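Local structure of spartin (4U7I) at residues V21-N26 / K37-Q42. The protein acts as a lipophagy receptor and lipid transfer protein in lipid droplet turnover, and is recruited to midbodies when its MIT domain, the part described here, binds IST1. Numbering follows the deposited sequence.
Sequences VNKGLN and KNYYKQ
Helical segments 21-26 and 37-42 run antiparallel, their axes 7.6 Å apart at closest approach and crossing at -159°, with G24 facing Y39 at a CA-CA distance of 4.8 Å. The close pass occurs at a glycine, where backbone rather than side chain forms the helix surface. With no side chain in the way, G24 receives two consecutive tyrosines, which straddle it. The CB of Y39 sits 3.6 Å from the N of G24, while the CE1 of Y40 comes to 3.5 Å from the C of G24. Both rings leave their helix with CG anti to the carbonyl carbon, and from there they diverge. Y39 swings out along K23, whose chain, bent at chi3 (58°) and chi4 (67°), curls over one ring face. The CE of K23 lies 3.7 Å from the ring centroid as a CH-pi contact, and its NZ follows at 4.4 Å, off-centre, in a cation-pi contact; the hydroxyl of Y39 hydrogen-bonds to E35. Y40 turns to the buried side. The carbonyl O of V21 lies near its ring plane at the edge, 4.0 Å from CE1, and L25 meets the tip, with CD2 3.6 Å from the hydroxyl oxygen. That hydroxyl is hydrogen-bonded to the carboxylate of D28, just beyond segment 21-26, which should fix the reach of the ring across the glycine. V82 of helix 63-90 touches both V21 and Y40. The bound IST1 peptide also reaches this region: V21, L25 and Y40 pack against it, and OD1 of N22 and of N26 accept hydrogen bonds from its basic side chains. Close antiparallel packing of helices 5-29 and 33-51, completed by helix 63-90, is characteristic of the three-helix bundle of MIT domains.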
loop_
_atom_site.group_PDB
_atom_site.type_symbol
_atom_site.label_atom_id
_atom_site.label_comp_id
_atom_site.label_asym_id
_atom_site.label_seq_id
_atom_site.Cartn_x
_atom_site.Cartn_y
_atom_site.Cartn_z
ATOM N N VAL A 21 -5.829 -0.241 -2.446
ATOM C CA VAL A 21 -4.931 -0.145 -3.592
ATOM C C VAL A 21 -5.380 -1.133 -4.673
ATOM O O VAL A 21 -5.351 -0.818 -5.863
ATOM C CB VAL A 21 -3.479 -0.384 -3.190
ATOM C CG1 VAL A 21 -2.603 -0.417 -4.424
ATOM C CG2 VAL A 21 -3.034 0.724 -2.247
ATOM N N ASN A 22 -5.875 -2.294 -4.259
ATOM C CA ASN A 22 -6.417 -3.258 -5.213
ATOM C C ASN A 22 -7.650 -2.699 -5.922
ATOM O O ASN A 22 -7.791 -2.851 -7.143
ATOM C CB ASN A 22 -6.758 -4.576 -4.510
ATOM C CG ASN A 22 -7.330 -5.613 -5.456
ATOM O OD1 ASN A 22 -6.635 -6.100 -6.349
ATOM N ND2 ASN A 22 -8.598 -5.960 -5.263
ATOM N N LYS A 23 -8.551 -2.064 -5.167
ATOM C CA LYS A 23 -9.713 -1.422 -5.790
ATOM C C LYS A 23 -9.242 -0.347 -6.769
ATOM O O LYS A 23 -9.760 -0.218 -7.887
ATOM C CB LYS A 23 -10.638 -0.807 -4.744
ATOM C CG LYS A 23 -11.399 -1.824 -3.927
ATOM C CD LYS A 23 -12.240 -1.138 -2.854
ATOM C CE LYS A 23 -13.223 -0.147 -3.444
ATOM N NZ LYS A 23 -14.260 -0.841 -4.256
ATOM N N GLY A 24 -8.250 0.419 -6.347
ATOM C CA GLY A 24 -7.704 1.461 -7.200
ATOM C C GLY A 24 -7.171 0.873 -8.495
ATOM O O GLY A 24 -7.459 1.383 -9.577
ATOM N N LEU A 25 -6.382 -0.190 -8.390
ATOM C CA LEU A 25 -5.826 -0.827 -9.600
ATOM C C LEU A 25 -6.923 -1.425 -10.482
ATOM O O LEU A 25 -6.870 -1.308 -11.705
ATOM C CB LEU A 25 -4.821 -1.915 -9.235
ATOM C CG LEU A 25 -3.470 -1.391 -8.772
ATOM C CD1 LEU A 25 -2.759 -2.492 -8.016
ATOM C CD2 LEU A 25 -2.663 -0.940 -9.994
ATOM N N ASN A 26 -7.922 -2.070 -9.875
ATOM C CA ASN A 26 -9.037 -2.584 -10.673
ATOM C C ASN A 26 -9.706 -1.484 -11.486
ATOM O O ASN A 26 -9.988 -1.665 -12.679
ATOM C CB ASN A 26 -10.118 -3.251 -9.798
ATOM C CG ASN A 26 -9.733 -4.636 -9.333
ATOM O OD1 ASN A 26 -8.723 -5.194 -9.763
ATOM N ND2 ASN A 26 -10.554 -5.212 -8.451
ATOM N N LYS A 37 -8.356 7.353 -8.454
ATOM C CA LYS A 37 -7.651 8.339 -7.637
ATOM C C LYS A 37 -8.196 8.320 -6.221
ATOM O O LYS A 37 -7.443 8.446 -5.254
ATOM C CB LYS A 37 -7.780 9.748 -8.241
ATOM C CG LYS A 37 -7.009 9.926 -9.542
ATOM C CD LYS A 37 -6.939 11.384 -9.983
ATOM C CE LYS A 37 -8.217 11.837 -10.648
ATOM N NZ LYS A 37 -8.020 13.091 -11.444
ATOM N N ASN A 38 -9.510 8.142 -6.112
ATOM C CA ASN A 38 -10.185 8.066 -4.816
ATOM C C ASN A 38 -9.642 6.930 -3.954
ATOM O O ASN A 38 -9.276 7.129 -2.796
ATOM C CB ASN A 38 -11.683 7.876 -5.004
ATOM C CG ASN A 38 -12.419 7.751 -3.685
ATOM O OD1 ASN A 38 -12.048 8.377 -2.694
ATOM N ND2 ASN A 38 -13.464 6.932 -3.665
ATOM N N TYR A 39 -9.604 5.734 -4.519
ATOM C CA TYR A 39 -9.128 4.574 -3.773
ATOM C C TYR A 39 -7.656 4.689 -3.472
ATOM O O TYR A 39 -7.217 4.333 -2.380
ATOM C CB TYR A 39 -9.423 3.293 -4.536
ATOM C CG TYR A 39 -10.893 3.131 -4.825
ATOM C CD1 TYR A 39 -11.848 3.435 -3.870
ATOM C CD2 TYR A 39 -11.324 2.696 -6.063
ATOM C CE1 TYR A 39 -13.198 3.298 -4.149
ATOM C CE2 TYR A 39 -12.660 2.547 -6.347
ATOM C CZ TYR A 39 -13.594 2.852 -5.396
ATOM O OH TYR A 39 -14.927 2.708 -5.715
ATOM N N TYR A 40 -6.881 5.191 -4.432
ATOM C CA TYR A 40 -5.454 5.332 -4.211
ATOM C C TYR A 40 -5.187 6.250 -3.022
ATOM O O TYR A 40 -4.322 5.957 -2.190
ATOM C CB TYR A 40 -4.743 5.870 -5.462
ATOM C CG TYR A 40 -4.592 4.899 -6.625
ATOM C CD1 TYR A 40 -4.489 3.524 -6.425
ATOM C CD2 TYR A 40 -4.537 5.375 -7.931
ATOM C CE1 TYR A 40 -4.327 2.651 -7.509
ATOM C CE2 TYR A 40 -4.401 4.508 -9.011
ATOM C CZ TYR A 40 -4.300 3.157 -8.797
ATOM O OH TYR A 40 -4.157 2.311 -9.884
ATOM N N LYS A 41 -5.910 7.367 -2.944
ATOM C CA LYS A 41 -5.696 8.293 -1.839
ATOM C C LYS A 41 -6.065 7.635 -0.516
ATOM O O LYS A 41 -5.398 7.855 0.494
ATOM C CB LYS A 41 -6.490 9.584 -2.040
ATOM C CG LYS A 41 -5.881 10.490 -3.102
ATOM C CD LYS A 41 -6.620 11.807 -3.232
ATOM C CE LYS A 41 -7.950 11.621 -3.900
ATOM N N GLN A 42 -7.115 6.820 -0.512
ATOM C CA GLN A 42 -7.469 6.129 0.722
ATOM C C GLN A 42 -6.379 5.132 1.070
ATOM O O GLN A 42 -6.004 5.000 2.233
ATOM C CB GLN A 42 -8.827 5.434 0.610
ATOM C CG GLN A 42 -9.963 6.412 0.432
ATOM C CD GLN A 42 -11.305 5.735 0.426
ATOM O OE1 GLN A 42 -11.743 5.198 1.447
ATOM N NE2 GLN A 42 -11.968 5.741 -0.731
#